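Local structure of enterobactin synthetase component F-related protein (Vibrio cholerae serotype O1, 4OXI) at residues Gln79-Met84 with Ala113-Tyr118; Ser89-Leu94 with Thr190-Gln195; Ile219-Gly224 with Pro229-Val234; Asp468-Ile473 with Arg477-Glu482. The protein probably activates glycine with ATP as an adenylation enzyme, forming glycyl-adenosine-5'-phosphate, in a lipopolysaccharide modification pathway linked to antimicrobial peptide resistance. One frame throughout, in Å; residues are numbered along the deposited sequence.

In the fold
The four contacts run from one flank of the protein to its ligand site. Contacts 1 and 2 share helix 78-95, their centres about 13 Å apart, and touch where Trp-92 packs on Ala-113 and Ala-116; their segments alternate along the chain, so this helix joins helix 108-119 to edge strand 190-193. Contacts 3 and 4 follow in series, each a beta hairpin. Their centres lie about 14 Å apart, and Ser-223 bridges them through probable hydrogen bonds to Glu-479 and Glu-482. Contact 4 is about 35 Å from contact 1, centre to centre, across the chain's centre. The first pair thus packs helices and a sheet edge far from the ligand, while the second brings two sequence-distant hairpins together beside glycyl-adenosine-5'-phosphate.

Contact 1: residues Gln79-Met84 with Ala113-Tyr118; sequences QEMTDM and AIWASY
Met-81 and Trp-115 make a buried Met-aromatic and CH-pi contact between helices 78-95 and 108-119, and it shows how a single indole can occupy the interface between two packed helices. The nearest CA atoms, those of Thr-82 and Trp-115, are 7.9 Å from each other, and the indole fills the interval. Met-81 approaches over one face of the ring. Its CB comes within 3.4 Å of Trp-115 CZ3 and sits 27° off the normal of the six-membered ring. Farther out the chain doubles back: bends at chi2 (-60°) and chi3 (-59°) carry SD and CE across the same face. SD is almost directly above the six-membered ring, yet 5.4 Å from its centroid, so the sulfur term is a distant one, and CE hangs 4.2 Å above the indole plane. Thr-82 meets the rim instead, its OG1 lying near the ring plane 4.1 Å from CZ3. That hydroxyl makes no polar bond across the contact, being hydrogen-bonded to Tyr-78 O one turn earlier in its own helix. Around this pair, Met-81 also packs on Leu-108 and Ser-112 of helix 108-119, while Trp-115 reaches Ala-85 of helix 78-95 and Leu-277 of helix 268-279.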
# COMPACT_ATOMS: atom_id res chain seq x y z
N GLN A 79 9.17 -23.89 -4.43
CA GLN A 79 9.14 -25.01 -3.50
C GLN A 79 9.70 -24.59 -2.16
O GLN A 79 9.14 -24.93 -1.10
CB GLN A 79 9.96 -26.19 -4.07
CG GLN A 79 10.01 -27.42 -3.16
CD GLN A 79 8.67 -28.13 -3.03
OE1 GLN A 79 8.04 -28.49 -4.03
NE2 GLN A 79 8.21 -28.33 -1.80
N GLU A 80 10.81 -23.86 -2.18
CA GLU A 80 11.40 -23.41 -0.93
C GLU A 80 10.49 -22.42 -0.21
O GLU A 80 10.37 -22.46 1.01
CB GLU A 80 12.78 -22.79 -1.17
CG GLU A 80 13.84 -23.80 -1.61
CD GLU A 80 15.07 -23.12 -2.24
OE1 GLU A 80 14.98 -21.95 -2.67
OE2 GLU A 80 16.13 -23.78 -2.33
N MET A 81 9.85 -21.51 -0.95
CA MET A 81 8.93 -20.55 -0.34
C MET A 81 7.70 -21.28 0.20
O MET A 81 7.16 -20.92 1.25
CB MET A 81 8.50 -19.47 -1.35
CG MET A 81 9.61 -18.47 -1.70
SD MET A 81 10.21 -17.56 -0.25
CE MET A 81 8.69 -16.77 0.31
N THR A 82 7.27 -22.31 -0.52
CA THR A 82 6.11 -23.08 -0.09
C THR A 82 6.39 -23.84 1.21
O THR A 82 5.53 -23.89 2.08
CB THR A 82 5.64 -24.03 -1.19
OG1 THR A 82 5.25 -23.24 -2.33
CG2 THR A 82 4.46 -24.88 -0.71
N ASP A 83 7.59 -24.39 1.35
CA ASP A 83 7.95 -25.09 2.57
C ASP A 83 7.91 -24.14 3.77
O ASP A 83 7.40 -24.49 4.83
CB ASP A 83 9.37 -25.69 2.48
CG ASP A 83 9.50 -26.80 1.43
OD1 ASP A 83 8.47 -27.37 1.00
OD2 ASP A 83 10.66 -27.10 1.04
N MET A 84 8.47 -22.95 3.60
CA MET A 84 8.48 -21.98 4.69
C MET A 84 7.06 -21.51 5.00
O MET A 84 6.65 -21.47 6.15
CB MET A 84 9.38 -20.80 4.36
CG MET A 84 10.85 -21.10 4.57
SD MET A 84 11.88 -19.74 4.04
CE MET A 84 11.98 -20.03 2.27
N ALA A 113 5.94 -15.00 5.70
CA ALA A 113 4.76 -14.87 6.55
C ALA A 113 3.55 -14.42 5.76
O ALA A 113 2.43 -14.85 6.05
CB ALA A 113 5.03 -13.90 7.71
N ILE A 114 3.75 -13.56 4.76
CA ILE A 114 2.63 -13.11 3.93
C ILE A 114 2.06 -14.26 3.07
O ILE A 114 0.84 -14.43 2.99
CB ILE A 114 3.02 -11.91 3.06
CG1 ILE A 114 3.27 -10.68 3.94
CG2 ILE A 114 1.90 -11.60 2.07
CD1 ILE A 114 3.75 -9.46 3.20
N TRP A 115 2.94 -15.06 2.46
CA TRP A 115 2.49 -16.26 1.76
C TRP A 115 1.80 -17.21 2.73
O TRP A 115 0.79 -17.81 2.40
CB TRP A 115 3.68 -17.01 1.18
CG TRP A 115 4.22 -16.51 -0.08
CD1 TRP A 115 4.39 -15.21 -0.46
CD2 TRP A 115 4.71 -17.32 -1.16
NE1 TRP A 115 4.96 -15.16 -1.72
CE2 TRP A 115 5.16 -16.44 -2.17
CE3 TRP A 115 4.82 -18.69 -1.37
CZ2 TRP A 115 5.72 -16.90 -3.37
CZ3 TRP A 115 5.35 -19.15 -2.58
CH2 TRP A 115 5.80 -18.25 -3.55
N ALA A 116 2.38 -17.37 3.92
CA ALA A 116 1.82 -18.26 4.93
C ALA A 116 0.43 -17.81 5.31
O ALA A 116 -0.47 -18.62 5.49
CB ALA A 116 2.73 -18.29 6.18
N SER A 117 0.26 -16.50 5.47
CA SER A 117 -1.04 -15.99 5.86
C SER A 117 -2.05 -16.18 4.74
O SER A 117 -3.20 -16.58 4.99
CB SER A 117 -0.95 -14.51 6.24
OG SER A 117 -2.26 -13.98 6.35
N TYR A 118 -1.64 -15.90 3.51
CA TYR A 118 -2.54 -16.08 2.38
C TYR A 118 -2.94 -17.56 2.22
O TYR A 118 -4.12 -17.89 2.11
CB TYR A 118 -1.96 -15.55 1.06
CG TYR A 118 -2.90 -15.87 -0.07
CD1 TYR A 118 -4.01 -15.08 -0.30
CD2 TYR A 118 -2.72 -17.00 -0.86
CE1 TYR A 118 -4.92 -15.38 -1.31
CE2 TYR A 118 -3.62 -17.32 -1.87
CZ TYR A 118 -4.72 -16.51 -2.08
OH TYR A 118 -5.63 -16.80 -3.08

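Contact 2: residues Ser89-Leu94 with Thr190-Gln195; sequences SDYWHL and TFHTVQ
Tyr-91 of helix 78-95 reaches across to His-192 and Val-194, tying the helix to edge strand 190-193 of a five-stranded parallel sheet. It illustrates how one long aromatic can serve two different neighbours, one through its hydroxyl and the other through its face. The polar part is a hydrogen bond of 2.6 Å between Tyr-91 OH and His-192 ND1, in which either atom could be the donor. The hydroxyl meets the histidine at its edge, close to the imidazole plane. On its other nitrogen, NE2, His-192 is hydrogen-bonded to His-170, and its ring stacks on Tyr-172, so two residues of the adjacent strand 170-173 help to set the orientation of the imidazole. The aromatic part is less regular: the rings of Tyr-91 and His-192 have centroids 5.3 Å apart and planes inclined at 72°, an oblique meeting. With CG trans to the backbone N (chi1 -166°), the tyrosine extends from the helix toward the strand. The apolar part belongs to Val-194, just beyond the strand, which lies over one face of the phenol. Its CG2 makes a CH-pi contact 4.1 Å from the ring centroid and 17° off the normal. The other methyl, CG1, rests near the root of the same side chain, 4.1 Å from Tyr-91 CB.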
# COMPACT_ATOMS: atom_id res chain seq x y z
N SER A 89 2.19 -21.51 8.42
CA SER A 89 0.73 -21.62 8.38
C SER A 89 0.18 -22.81 9.19
O SER A 89 -0.81 -22.67 9.94
CB SER A 89 0.30 -21.72 6.91
OG SER A 89 -1.09 -21.82 6.80
N ASP A 90 0.80 -23.98 9.06
CA ASP A 90 0.36 -25.14 9.82
C ASP A 90 0.48 -24.88 11.32
O ASP A 90 -0.40 -25.24 12.08
CB ASP A 90 1.20 -26.38 9.47
CG ASP A 90 0.83 -26.98 8.13
OD1 ASP A 90 -0.20 -26.57 7.54
OD2 ASP A 90 1.58 -27.87 7.66
N TYR A 91 1.59 -24.28 11.73
CA TYR A 91 1.83 -24.02 13.13
C TYR A 91 0.78 -23.03 13.66
O TYR A 91 0.16 -23.27 14.70
CB TYR A 91 3.26 -23.49 13.30
CG TYR A 91 3.80 -23.47 14.72
CD1 TYR A 91 4.79 -24.37 15.13
CD2 TYR A 91 3.34 -22.54 15.64
CE1 TYR A 91 5.29 -24.34 16.42
CE2 TYR A 91 3.84 -22.50 16.93
CZ TYR A 91 4.81 -23.40 17.31
OH TYR A 91 5.31 -23.34 18.59
N TRP A 92 0.57 -21.93 12.94
CA TRP A 92 -0.45 -20.94 13.32
C TRP A 92 -1.86 -21.52 13.42
O TRP A 92 -2.60 -21.16 14.31
CB TRP A 92 -0.46 -19.77 12.32
CG TRP A 92 0.77 -18.94 12.40
CD1 TRP A 92 1.61 -18.82 13.47
CD2 TRP A 92 1.30 -18.08 11.38
NE1 TRP A 92 2.63 -17.95 13.17
CE2 TRP A 92 2.47 -17.49 11.89
CE3 TRP A 92 0.90 -17.77 10.07
CZ2 TRP A 92 3.24 -16.59 11.15
CZ3 TRP A 92 1.67 -16.86 9.33
CH2 TRP A 92 2.83 -16.29 9.87
N HIS A 93 -2.23 -22.40 12.49
CA HIS A 93 -3.52 -23.10 12.56
C HIS A 93 -3.66 -23.89 13.86
O HIS A 93 -4.70 -23.83 14.52
CB HIS A 93 -3.68 -24.06 11.38
CG HIS A 93 -4.06 -23.37 10.10
ND1 HIS A 93 -4.14 -24.04 8.90
CD2 HIS A 93 -4.39 -22.08 9.85
CE1 HIS A 93 -4.51 -23.18 7.96
NE2 HIS A 93 -4.66 -21.99 8.51
N LEU A 94 -2.61 -24.63 14.22
CA LEU A 94 -2.61 -25.42 15.44
C LEU A 94 -2.65 -24.52 16.67
O LEU A 94 -3.17 -24.92 17.71
CB LEU A 94 -1.38 -26.32 15.50
CG LEU A 94 -1.31 -27.31 14.34
CD1 LEU A 94 -0.11 -28.22 14.51
CD2 LEU A 94 -2.59 -28.15 14.24
N THR A 190 6.18 -15.33 24.81
CA THR A 190 6.45 -16.68 24.31
C THR A 190 7.07 -16.65 22.91
O THR A 190 6.54 -16.00 22.00
CB THR A 190 5.14 -17.50 24.25
OG1 THR A 190 4.59 -17.58 25.57
CG2 THR A 190 5.39 -18.92 23.69
N PHE A 191 8.18 -17.35 22.74
CA PHE A 191 8.89 -17.36 21.48
C PHE A 191 8.76 -18.70 20.79
O PHE A 191 9.03 -19.74 21.40
CB PHE A 191 10.37 -17.06 21.71
CG PHE A 191 10.62 -15.65 22.15
CD1 PHE A 191 10.99 -14.69 21.22
CD2 PHE A 191 10.42 -15.27 23.47
CE1 PHE A 191 11.19 -13.39 21.61
CE2 PHE A 191 10.63 -13.98 23.87
CZ PHE A 191 11.01 -13.03 22.93
N HIS A 192 8.34 -18.66 19.53
CA HIS A 192 8.08 -19.87 18.78
C HIS A 192 9.08 -19.96 17.63
O HIS A 192 9.02 -19.18 16.67
CB HIS A 192 6.66 -19.87 18.19
CG HIS A 192 5.56 -19.85 19.22
ND1 HIS A 192 5.05 -21.00 19.80
CD2 HIS A 192 4.81 -18.83 19.71
CE1 HIS A 192 4.07 -20.68 20.62
NE2 HIS A 192 3.91 -19.37 20.59
N THR A 193 10.00 -20.91 17.71
CA THR A 193 10.80 -21.20 16.53
C THR A 193 10.08 -22.26 15.72
O THR A 193 9.78 -23.34 16.24
CB THR A 193 12.23 -21.63 16.87
OG1 THR A 193 12.88 -20.58 17.60
CG2 THR A 193 13.02 -21.89 15.59
N VAL A 194 9.76 -21.95 14.48
CA VAL A 194 9.01 -22.87 13.64
C VAL A 194 9.98 -23.57 12.70
O VAL A 194 10.63 -22.92 11.89
CB VAL A 194 7.93 -22.14 12.82
CG1 VAL A 194 7.13 -23.14 12.00
CG2 VAL A 194 7.01 -21.34 13.74
N GLN A 195 10.09 -24.88 12.82
CA GLN A 195 10.95 -25.64 11.93
C GLN A 195 10.37 -25.64 10.52
O GLN A 195 9.15 -25.59 10.34
CB GLN A 195 11.17 -27.07 12.45
CG GLN A 195 11.97 -27.14 13.77
CD GLN A 195 13.27 -26.33 13.74
OE1 GLN A 195 13.95 -26.26 12.71
NE2 GLN A 195 13.60 -25.69 14.86

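Contact 3: residues Ile219-Gly224 with Pro229-Val234; sequences IMQTSG and PKRIAV
Met-220 and Ile-232 form the hydrogen-bonded pair at the heart of a beta hairpin, strands 216-222 and 230-235, whose turn belongs to the TSGSTGKPK signature, the glycine-rich phosphate-binding motif of adenylate-forming enzymes. The tight part is the backbone ladder and the apolar surfaces beside it. Met-220 N reaches Ile-232 O at 2.8 Å, and the return bond from Ile-232 N to Met-220 O is 2.9 Å long and nearly straight at 171°. Thr-222 and Lys-230 repeat the reciprocal pairing next to the turn. On the face carrying Ile-219 and Ala-233, Ile-219 CG1 packs 3.9 Å from Ala-233 CB. On the other face, Thr-222 CG2 touches both Lys-230 CB (3.7 Å) and Ile-232 CD1 (4.1 Å).

Looser contacts surround the exposed Gln-221. Its chain runs alongside Arg-231, but the amide and guanidinium planes are 66° apart, and the 2.9 Å bond from Arg-231 NH1 to Gln-221 OE1 is weak, with an N-H...O angle of only 124°. Both groups have stronger partners on helix 133-142, Thr-139 for Gln-221 and Glu-138, through a salt bridge, for Arg-231. The aliphatic parts of the pair also touch: Arg-231 CG lies 3.6 Å from Gln-221 CB.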
# COMPACT_ATOMS: atom_id res chain seq x y z
N ILE A 219 -4.79 -6.15 7.05
CA ILE A 219 -5.31 -4.90 7.58
C ILE A 219 -4.27 -3.79 7.46
O ILE A 219 -3.17 -3.91 8.00
CB ILE A 219 -5.70 -5.04 9.06
CG1 ILE A 219 -6.73 -6.17 9.24
CG2 ILE A 219 -6.21 -3.71 9.60
CD1 ILE A 219 -6.94 -6.60 10.69
N MET A 220 -4.64 -2.72 6.77
CA MET A 220 -3.75 -1.58 6.59
C MET A 220 -4.13 -0.49 7.56
O MET A 220 -5.20 -0.53 8.17
CB MET A 220 -3.86 -1.02 5.17
CG MET A 220 -3.30 -1.93 4.09
SD MET A 220 -1.70 -2.66 4.51
CE MET A 220 -1.18 -3.14 2.85
N GLN A 221 -3.25 0.49 7.71
CA GLN A 221 -3.64 1.69 8.41
C GLN A 221 -3.24 2.95 7.67
O GLN A 221 -2.28 2.97 6.89
CB GLN A 221 -3.18 1.70 9.87
CG GLN A 221 -1.71 1.49 10.10
CD GLN A 221 -1.36 1.53 11.60
OE1 GLN A 221 -1.98 0.84 12.44
NE2 GLN A 221 -0.38 2.35 11.93
N THR A 222 -4.01 4.00 7.89
CA THR A 222 -3.78 5.23 7.21
C THR A 222 -3.97 6.37 8.20
O THR A 222 -4.50 6.18 9.29
CB THR A 222 -4.70 5.38 5.98
OG1 THR A 222 -4.31 6.54 5.23
CG2 THR A 222 -6.15 5.53 6.41
N SER A 223 -3.52 7.55 7.79
CA SER A 223 -3.58 8.76 8.60
C SER A 223 -5.00 9.15 8.98
O SER A 223 -5.89 9.21 8.12
CB SER A 223 -2.91 9.88 7.81
OG SER A 223 -3.21 11.15 8.34
N GLY A 224 -5.22 9.42 10.27
CA GLY A 224 -6.49 9.97 10.73
C GLY A 224 -6.30 11.40 11.21
O GLY A 224 -5.29 11.71 11.84
N PRO A 229 -5.06 6.52 13.96
CA PRO A 229 -5.06 5.92 12.62
C PRO A 229 -6.42 5.32 12.27
O PRO A 229 -7.11 4.77 13.14
CB PRO A 229 -4.01 4.81 12.73
CG PRO A 229 -3.14 5.21 13.88
CD PRO A 229 -4.07 5.89 14.85
N LYS A 230 -6.81 5.44 11.00
CA LYS A 230 -7.94 4.71 10.49
C LYS A 230 -7.40 3.37 10.06
O LYS A 230 -6.27 3.28 9.55
CB LYS A 230 -8.53 5.42 9.27
CG LYS A 230 -9.19 6.76 9.58
CD LYS A 230 -9.63 7.44 8.29
CE LYS A 230 -10.34 8.75 8.58
NZ LYS A 230 -10.81 9.38 7.31
N ARG A 231 -8.17 2.32 10.29
CA ARG A 231 -7.76 1.01 9.82
C ARG A 231 -8.70 0.41 8.79
O ARG A 231 -9.92 0.56 8.87
CB ARG A 231 -7.52 0.07 10.99
CG ARG A 231 -6.05 0.09 11.37
CD ARG A 231 -5.82 -0.35 12.76
NE ARG A 231 -6.26 0.66 13.70
CZ ARG A 231 -5.43 1.39 14.44
NH1 ARG A 231 -4.11 1.22 14.33
NH2 ARG A 231 -5.93 2.29 15.29
N ILE A 232 -8.09 -0.24 7.81
CA ILE A 232 -8.83 -0.71 6.65
C ILE A 232 -8.55 -2.20 6.49
O ILE A 232 -7.42 -2.60 6.18
CB ILE A 232 -8.35 0.03 5.41
CG1 ILE A 232 -8.69 1.52 5.53
CG2 ILE A 232 -8.96 -0.56 4.16
CD1 ILE A 232 -7.97 2.38 4.51
N ALA A 233 -9.58 -3.00 6.73
CA ALA A 233 -9.45 -4.44 6.63
C ALA A 233 -9.98 -4.88 5.26
O ALA A 233 -11.14 -4.65 4.94
CB ALA A 233 -10.23 -5.11 7.75
N VAL A 234 -9.11 -5.51 4.47
CA VAL A 234 -9.42 -5.92 3.11
C VAL A 234 -9.68 -7.43 3.09
O VAL A 234 -8.86 -8.22 3.58
CB VAL A 234 -8.24 -5.57 2.18
CG1 VAL A 234 -8.46 -6.15 0.78
CG2 VAL A 234 -8.05 -4.06 2.11

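Contact 4: residues Asp468-Ile473 with Arg477-Glu482; sequences DHQVKI and RVELEE. With GAP (glycyl-adenosine-5'-phosphate), chain B.
Arg-477 and Gln-470 meet on the ligand-facing side of a short beta hairpin that matches the A8 core motif of adenylation domains, and the arginine can be followed from root to tip. Its CB lies 4.0 Å from Lys-472 CE and close to O2A of glycyl-adenosine-5'-phosphate. CG passes the Gln-470 amide, 3.8 Å from NE2. CD then skirts the phosphate, 3.4 Å from ligand O1A. Beyond it the guanidinium lies nearly flat against the glutamine amide, their planes 16° apart, with Gln-470 OE1 over one face; NE and OE1 are near each other but poorly angled for a bond. At the tip the work divides: NH1 gives O1A a hydrogen bond of 2.6 Å with an angle of 151°, at the edge of the guanidinium, while NH2 forms a salt bridge with Glu-364. The extended chain, its chi1 trans at 177°, spans this whole distance.

Lys-472 reaches the ligand from the opposite strand. Its NZ gives hydrogen bonds to O5' (2.9 Å) and O4' (3.0 Å) of the ligand, and another to Gly-337 O. Behind them, Val-471 and Val-478 pair through their backbones. Two cations thus gather around the phosphate end of the adenylate, which would probably offset its negative charge.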
# COMPACT_ATOMS: atom_id res chain seq x y z
N ASP A 468 -10.45 17.86 0.14
CA ASP A 468 -9.90 17.92 1.50
C ASP A 468 -8.40 18.19 1.52
O ASP A 468 -7.81 18.64 0.53
CB ASP A 468 -10.25 16.66 2.31
CG ASP A 468 -9.63 15.37 1.75
OD1 ASP A 468 -8.65 15.45 0.97
OD2 ASP A 468 -10.11 14.27 2.10
N HIS A 469 -7.77 17.89 2.65
CA HIS A 469 -6.34 18.13 2.77
C HIS A 469 -5.51 16.85 2.92
O HIS A 469 -4.45 16.83 3.55
CB HIS A 469 -6.05 19.12 3.91
CG HIS A 469 -6.43 20.54 3.58
ND1 HIS A 469 -5.90 21.22 2.51
CD2 HIS A 469 -7.27 21.40 4.20
CE1 HIS A 469 -6.40 22.45 2.48
NE2 HIS A 469 -7.24 22.58 3.49
N GLN A 470 -6.00 15.77 2.31
CA GLN A 470 -5.21 14.56 2.20
C GLN A 470 -4.25 14.77 1.04
O GLN A 470 -4.66 15.21 -0.04
CB GLN A 470 -6.11 13.35 1.92
CG GLN A 470 -5.35 12.02 1.85
CD GLN A 470 -6.21 10.88 1.30
OE1 GLN A 470 -7.25 10.52 1.88
NE2 GLN A 470 -5.79 10.30 0.19
N VAL A 471 -2.97 14.49 1.27
CA VAL A 471 -1.96 14.68 0.24
C VAL A 471 -0.99 13.53 0.31
O VAL A 471 -1.01 12.75 1.27
CB VAL A 471 -1.17 16.00 0.47
CG1 VAL A 471 -2.08 17.21 0.35
CG2 VAL A 471 -0.49 15.99 1.82
N LYS A 472 -0.13 13.40 -0.70
CA LYS A 472 1.00 12.50 -0.61
C LYS A 472 2.26 13.33 -0.31
O LYS A 472 2.51 14.35 -0.95
CB LYS A 472 1.15 11.70 -1.92
CG LYS A 472 0.32 10.41 -1.98
CD LYS A 472 -1.17 10.69 -2.10
CE LYS A 472 -2.03 9.46 -1.72
NZ LYS A 472 -1.66 8.28 -2.52
N ILE A 473 3.02 12.91 0.68
CA ILE A 473 4.29 13.55 0.99
C ILE A 473 5.36 12.50 0.76
O ILE A 473 5.34 11.47 1.43
CB ILE A 473 4.36 14.02 2.47
CG1 ILE A 473 3.28 15.06 2.79
CG2 ILE A 473 5.76 14.55 2.80
CD1 ILE A 473 3.29 16.26 1.83
N ARG A 477 0.60 8.64 1.76
CA ARG A 477 -0.67 9.27 2.12
C ARG A 477 -0.66 9.87 3.53
O ARG A 477 -0.25 9.21 4.48
CB ARG A 477 -1.77 8.22 2.03
CG ARG A 477 -3.16 8.68 2.44
CD ARG A 477 -4.18 7.59 2.15
NE ARG A 477 -5.44 7.78 2.87
CZ ARG A 477 -6.56 7.10 2.61
NH1 ARG A 477 -6.58 6.18 1.65
NH2 ARG A 477 -7.65 7.34 3.32
N VAL A 478 -1.13 11.10 3.68
CA VAL A 478 -1.26 11.69 5.01
C VAL A 478 -2.32 12.78 5.02
O VAL A 478 -2.55 13.44 4.01
CB VAL A 478 0.09 12.24 5.52
CG1 VAL A 478 0.53 13.42 4.68
CG2 VAL A 478 0.01 12.62 7.01
N GLU A 479 -3.00 12.96 6.15
CA GLU A 479 -3.89 14.10 6.35
C GLU A 479 -3.09 15.28 6.90
O GLU A 479 -2.47 15.17 7.97
CB GLU A 479 -5.01 13.74 7.34
CG GLU A 479 -5.82 12.49 6.99
CD GLU A 479 -6.83 12.73 5.88
OE1 GLU A 479 -7.00 13.90 5.47
OE2 GLU A 479 -7.45 11.75 5.41
N LEU A 480 -3.09 16.41 6.20
CA LEU A 480 -2.40 17.60 6.70
C LEU A 480 -2.92 17.97 8.09
O LEU A 480 -2.17 18.49 8.90
CB LEU A 480 -2.55 18.77 5.73
CG LEU A 480 -1.71 18.64 4.46
CD1 LEU A 480 -1.84 19.87 3.58
CD2 LEU A 480 -0.26 18.38 4.79
N GLU A 481 -4.19 17.66 8.36
CA GLU A 481 -4.77 17.90 9.68
C GLU A 481 -4.18 17.02 10.78
O GLU A 481 -4.14 17.44 11.94
CB GLU A 481 -6.29 17.76 9.67
CG GLU A 481 -7.00 18.89 8.94
CD GLU A 481 -7.34 18.52 7.51
OE1 GLU A 481 -8.14 19.27 6.88
OE2 GLU A 481 -6.82 17.49 7.00
N GLU A 482 -3.72 15.81 10.45
CA GLU A 482 -3.05 15.00 11.47
C GLU A 482 -1.76 15.70 11.91
O GLU A 482 -1.44 15.75 13.09
CB GLU A 482 -2.76 13.57 11.00
CG GLU A 482 -1.95 12.78 12.05
CD GLU A 482 -1.45 11.40 11.60
OE1 GLU A 482 -1.51 11.08 10.38
OE2 GLU A 482 -0.98 10.62 12.47
N GAP B . -3.89 2.15 -3.42
CA GAP B . -2.97 3.08 -4.14
C GAP B . -2.87 4.34 -3.31
O GAP B . -2.16 5.28 -3.62
PA GAP B . -3.72 5.57 -1.00
O1A GAP B . -4.95 5.23 -0.20
O2A GAP B . -2.36 5.70 -0.32
O3A GAP B . -3.67 4.40 -2.10
C5' GAP B . -5.35 7.06 -2.41
O5' GAP B . -4.06 6.91 -1.81
C4' GAP B . -5.43 8.43 -3.05
O4' GAP B . -4.29 8.63 -3.89
C3' GAP B . -6.60 8.57 -4.00
O3' GAP B . -7.80 8.91 -3.29
C2' GAP B . -6.12 9.67 -4.93
O2' GAP B . -6.22 10.94 -4.29
C1' GAP B . -4.64 9.45 -5.01
N9 GAP B . -4.32 8.70 -6.25
C8 GAP B . -4.14 7.37 -6.34
N7 GAP B . -3.85 7.00 -7.61
C5 GAP B . -3.86 8.12 -8.37
C6 GAP B . -3.65 8.43 -9.79
N6 GAP B . -3.34 7.46 -10.69
N1 GAP B . -3.76 9.73 -10.16
C2 GAP B . -4.05 10.71 -9.28
N3 GAP B . -4.25 10.49 -7.97
C4 GAP B . -4.17 9.24 -7.46